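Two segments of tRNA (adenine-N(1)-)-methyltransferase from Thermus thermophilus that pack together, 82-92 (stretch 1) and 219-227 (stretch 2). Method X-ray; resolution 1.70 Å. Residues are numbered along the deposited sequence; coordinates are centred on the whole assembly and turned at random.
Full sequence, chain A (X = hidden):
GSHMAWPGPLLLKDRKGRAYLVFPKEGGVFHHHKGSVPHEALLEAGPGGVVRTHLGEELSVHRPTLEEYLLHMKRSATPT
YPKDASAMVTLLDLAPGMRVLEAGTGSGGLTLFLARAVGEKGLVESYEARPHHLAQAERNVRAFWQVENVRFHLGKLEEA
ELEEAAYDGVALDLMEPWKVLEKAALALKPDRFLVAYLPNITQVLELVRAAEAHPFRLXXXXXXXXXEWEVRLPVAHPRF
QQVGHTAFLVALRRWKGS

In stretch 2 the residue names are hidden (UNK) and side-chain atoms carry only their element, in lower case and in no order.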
# COMPACT_ATOMS: atom_id res chain seq x y z
N PRO A 82 -10.11 5.65 13.53
CA PRO A 82 -11.04 6.38 12.66
C PRO A 82 -11.16 5.86 11.22
O PRO A 82 -12.26 5.75 10.72
CB PRO A 82 -10.49 7.82 12.71
CG PRO A 82 -9.93 7.92 14.07
CD PRO A 82 -9.21 6.59 14.23
N LYS A 83 -10.06 5.50 10.57
CA LYS A 83 -10.16 5.00 9.19
C LYS A 83 -11.02 3.73 9.12
O LYS A 83 -11.75 3.49 8.15
CB LYS A 83 -8.76 4.74 8.61
CG LYS A 83 -8.01 3.58 9.24
CD LYS A 83 -6.64 3.38 8.60
CE LYS A 83 -5.91 2.22 9.28
NZ LYS A 83 -6.54 0.89 9.04
N ASP A 84 -10.91 2.92 10.16
CA ASP A 84 -11.62 1.64 10.21
C ASP A 84 -13.07 1.83 10.61
O ASP A 84 -13.95 1.17 10.05
CB ASP A 84 -10.90 0.70 11.18
CG ASP A 84 -9.44 0.48 10.80
OD1 ASP A 84 -9.20 0.17 9.62
OD2 ASP A 84 -8.56 0.64 11.66
N ALA A 85 -13.33 2.71 11.57
CA ALA A 85 -14.71 2.97 12.03
C ALA A 85 -15.52 3.58 10.88
O ALA A 85 -16.66 3.18 10.63
CB ALA A 85 -14.71 3.86 13.25
N SER A 86 -14.90 4.51 10.17
CA SER A 86 -15.47 5.11 8.96
C SER A 86 -15.86 4.04 7.93
O SER A 86 -16.99 4.03 7.41
CB SER A 86 -14.44 6.08 8.36
OG SER A 86 -14.93 6.68 7.18
N ALA A 87 -14.93 3.12 7.63
CA ALA A 87 -15.19 2.04 6.68
C ALA A 87 -16.27 1.09 7.19
O ALA A 87 -17.13 0.64 6.41
CB ALA A 87 -13.91 1.28 6.36
N MET A 88 -16.25 0.80 8.49
CA MET A 88 -17.25 -0.12 9.05
C MET A 88 -18.68 0.39 8.88
O MET A 88 -19.58 -0.38 8.56
CB MET A 88 -16.97 -0.43 10.52
CG MET A 88 -15.75 -1.29 10.69
SD MET A 88 -15.36 -1.59 12.41
CE MET A 88 -16.61 -2.82 12.80
N VAL A 89 -18.87 1.69 9.07
CA VAL A 89 -20.20 2.27 8.89
C VAL A 89 -20.69 2.11 7.45
O VAL A 89 -21.87 1.81 7.22
CB VAL A 89 -20.22 3.74 9.33
CG1 VAL A 89 -21.52 4.42 8.90
CG2 VAL A 89 -20.04 3.80 10.86
N THR A 90 -19.79 2.28 6.48
CA THR A 90 -20.14 2.10 5.08
C THR A 90 -20.38 0.63 4.74
O THR A 90 -21.32 0.29 4.03
CB THR A 90 -19.05 2.70 4.15
OG1 THR A 90 -18.96 4.11 4.41
CG2 THR A 90 -19.44 2.49 2.67
N LEU A 91 -19.52 -0.25 5.24
CA LEU A 91 -19.69 -1.68 5.00
C LEU A 91 -20.97 -2.24 5.63
O LEU A 91 -21.60 -3.14 5.08
CB LEU A 91 -18.48 -2.46 5.48
CG LEU A 91 -17.18 -2.16 4.73
CD1 LEU A 91 -16.01 -2.82 5.46
CD2 LEU A 91 -17.27 -2.66 3.29
N LEU A 92 -21.35 -1.67 6.77
CA LEU A 92 -22.61 -1.99 7.44
C LEU A 92 -23.82 -1.33 6.77
O LEU A 92 -24.98 -1.65 7.09
CB LEU A 92 -22.54 -1.57 8.91
CG LEU A 92 -21.73 -2.48 9.84
CD1 LEU A 92 -21.37 -1.77 11.12
CD2 LEU A 92 -22.46 -3.80 10.13
N UNK A 219 -18.41 -12.15 2.73
CA UNK A 219 -18.53 -11.17 1.65
C UNK A 219 -17.24 -10.39 1.40
O UNK A 219 -16.87 -10.16 0.24
c UNK A 219 -21.54 -11.42 0.64
c UNK A 219 -21.07 -10.86 1.99
o UNK A 219 -20.85 -11.21 -0.39
c UNK A 219 -19.68 -10.20 1.94
o UNK A 219 -22.60 -12.09 0.61
N UNK A 220 -16.57 -9.98 2.47
CA UNK A 220 -15.36 -9.16 2.36
C UNK A 220 -14.37 -9.47 3.46
O UNK A 220 -14.73 -9.72 4.61
c UNK A 220 -16.52 -6.79 0.28
n UNK A 220 -17.76 -4.21 0.18
c UNK A 220 -15.65 -7.65 2.47
c UNK A 220 -16.44 -4.31 0.06
c UNK A 220 -16.86 -7.14 1.73
n UNK A 220 -15.73 -3.21 -0.11
n UNK A 220 -15.83 -5.50 0.12
N UNK A 221 -13.10 -9.45 3.07
CA UNK A 221 -12.01 -9.34 4.02
C UNK A 221 -11.13 -8.22 3.46
O UNK A 221 -10.63 -8.31 2.34
c UNK A 221 -9.92 -10.38 5.01
c UNK A 221 -11.20 -10.63 4.16
c UNK A 221 -12.06 -11.74 4.78
N UNK A 222 -10.97 -7.14 4.22
CA UNK A 222 -10.17 -6.04 3.70
C UNK A 222 -9.33 -5.32 4.73
O UNK A 222 -9.55 -5.45 5.94
c UNK A 222 -11.04 -5.06 2.91
c UNK A 222 -13.27 -3.95 2.68
c UNK A 222 -11.55 -3.05 4.19
c UNK A 222 -12.14 -4.30 3.64
N UNK A 223 -8.33 -4.60 4.22
CA UNK A 223 -7.50 -3.71 5.00
C UNK A 223 -7.71 -2.30 4.50
O UNK A 223 -7.53 -2.02 3.30
c UNK A 223 -5.60 -5.44 5.09
c UNK A 223 -4.17 -5.67 4.66
o UNK A 223 -3.92 -6.61 3.88
c UNK A 223 -6.01 -4.04 4.81
o UNK A 223 -3.30 -4.88 5.09
N UNK A 224 -8.06 -1.41 5.42
CA UNK A 224 -8.20 0.00 5.12
C UNK A 224 -6.85 0.68 5.35
O UNK A 224 -6.21 0.47 6.38
c UNK A 224 -9.41 2.15 5.76
c UNK A 224 -9.30 0.66 6.02
c UNK A 224 -10.66 -0.00 5.78
N UNK A 225 -6.42 1.45 4.36
CA UNK A 225 -5.23 2.28 4.50
C UNK A 225 -5.58 3.71 4.19
O UNK A 225 -6.23 4.00 3.16
N UNK A 226 -5.16 4.62 5.07
CA UNK A 226 -5.19 6.05 4.78
C UNK A 226 -3.73 6.50 4.75
O UNK A 226 -3.10 6.72 5.80
c UNK A 226 -8.46 7.49 6.47
c UNK A 226 -10.77 8.61 7.56
c UNK A 226 -5.99 6.84 5.82
c UNK A 226 -8.23 5.84 4.96
n UNK A 226 -9.58 6.04 5.18
c UNK A 226 -7.50 6.72 5.73
c UNK A 226 -9.74 7.04 6.10
c UNK A 226 -10.92 7.60 6.64
c UNK A 226 -9.51 9.08 7.94
c UNK A 226 -8.34 8.52 7.41
N UNK A 227 -3.20 6.58 3.54
CA UNK A 227 -1.79 6.89 3.32
C UNK A 227 -1.64 8.40 3.33
O UNK A 227 -2.04 9.08 2.39
n UNK A 227 1.80 5.88 -0.16
c UNK A 227 2.90 5.44 0.45
n UNK A 227 2.85 4.85 1.64
c UNK A 227 -1.34 6.30 1.99
n UNK A 227 4.08 5.63 -0.13
c UNK A 227 0.12 6.50 1.65
c UNK A 227 0.43 5.71 0.36
O HOH W 1 -8.84 -2.11 8.01

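Stretch 1 is mostly helix, and stretch 2 is a strand that crosses it at 127° between N-to-C directions.

Position 219 has three side-chain carbons, the third carrying two oxygens. This is a carboxylate at the end of a two-methylene arm, and it is out of reach of the helix. It is Glu219.

Position 220 has three carbons, a nitrogen, then a carbon bearing two more nitrogens. That is a guanidinium group, with Leu91 CD2 over one face. The residue is Arg220. Its NH1 lies 3.5 Å from Leu91 CD2, and its nitrogens find hydrogen bonds elsewhere in the structure.

Position 221 has three carbons, one carrying the other two. The branch is at CB, and nothing of stretch 1 is near. It is Val221.

Position 222 has four carbons, forked at the second. All are apolar, and the fork faces a leucine of the helix. It is Leu222. Its CD2 is 4.1 Å from Leu91 CD1.

Position 223 has three carbons, the third carrying two oxygens. Its CA-to-CB bond points away from the helix. It is Glu223, with both carboxylate oxygens hydrogen-bonded elsewhere.

Position 224 has three carbons, branched at CB, and points toward the helix. It touches Lys83, Asp84 and Ala87. It is Val224. Its CG2 packs 3.5 Å from Ala87 CB, and its CB is 3.6 Å from Asp84 OD1.

Position 225 has no side-chain atoms. It is Gly225. A CB here would point away from the helix, and there is room for it.

Position 226 has one carbon, then fused five- and six-membered rings with eight carbons and one nitrogen. An indole fits this. Lys83 covers one face, and Ser86 OG sits at the edge. It is Trp226. Lys83 CB stands 3.5 Å from the centroid of the five-membered ring, close to the ring normal, as a CH-pi contact.

Position 227 has three carbons, a nitrogen, then a carbon with two more nitrogens. The chain is extended through chi3 and is out of reach. It is Arg227.

The contact works through Lys83. Its NZ donates a hydrogen bond to Val224 O at 2.7 Å and makes a salt bridge to Asp84 OD1 at 2.8 Å. A water links Asp84 OD1 to Val224 N, at 2.8 Å from each atom, so both backbone polar atoms of Val224 are tied to the helix. Around this polar site, Trp226, Val224 and Leu222 supply apolar packing against Lys83, Ala87 and Leu91.

Stretch 2, residues 219-227: ERVLEVGWR
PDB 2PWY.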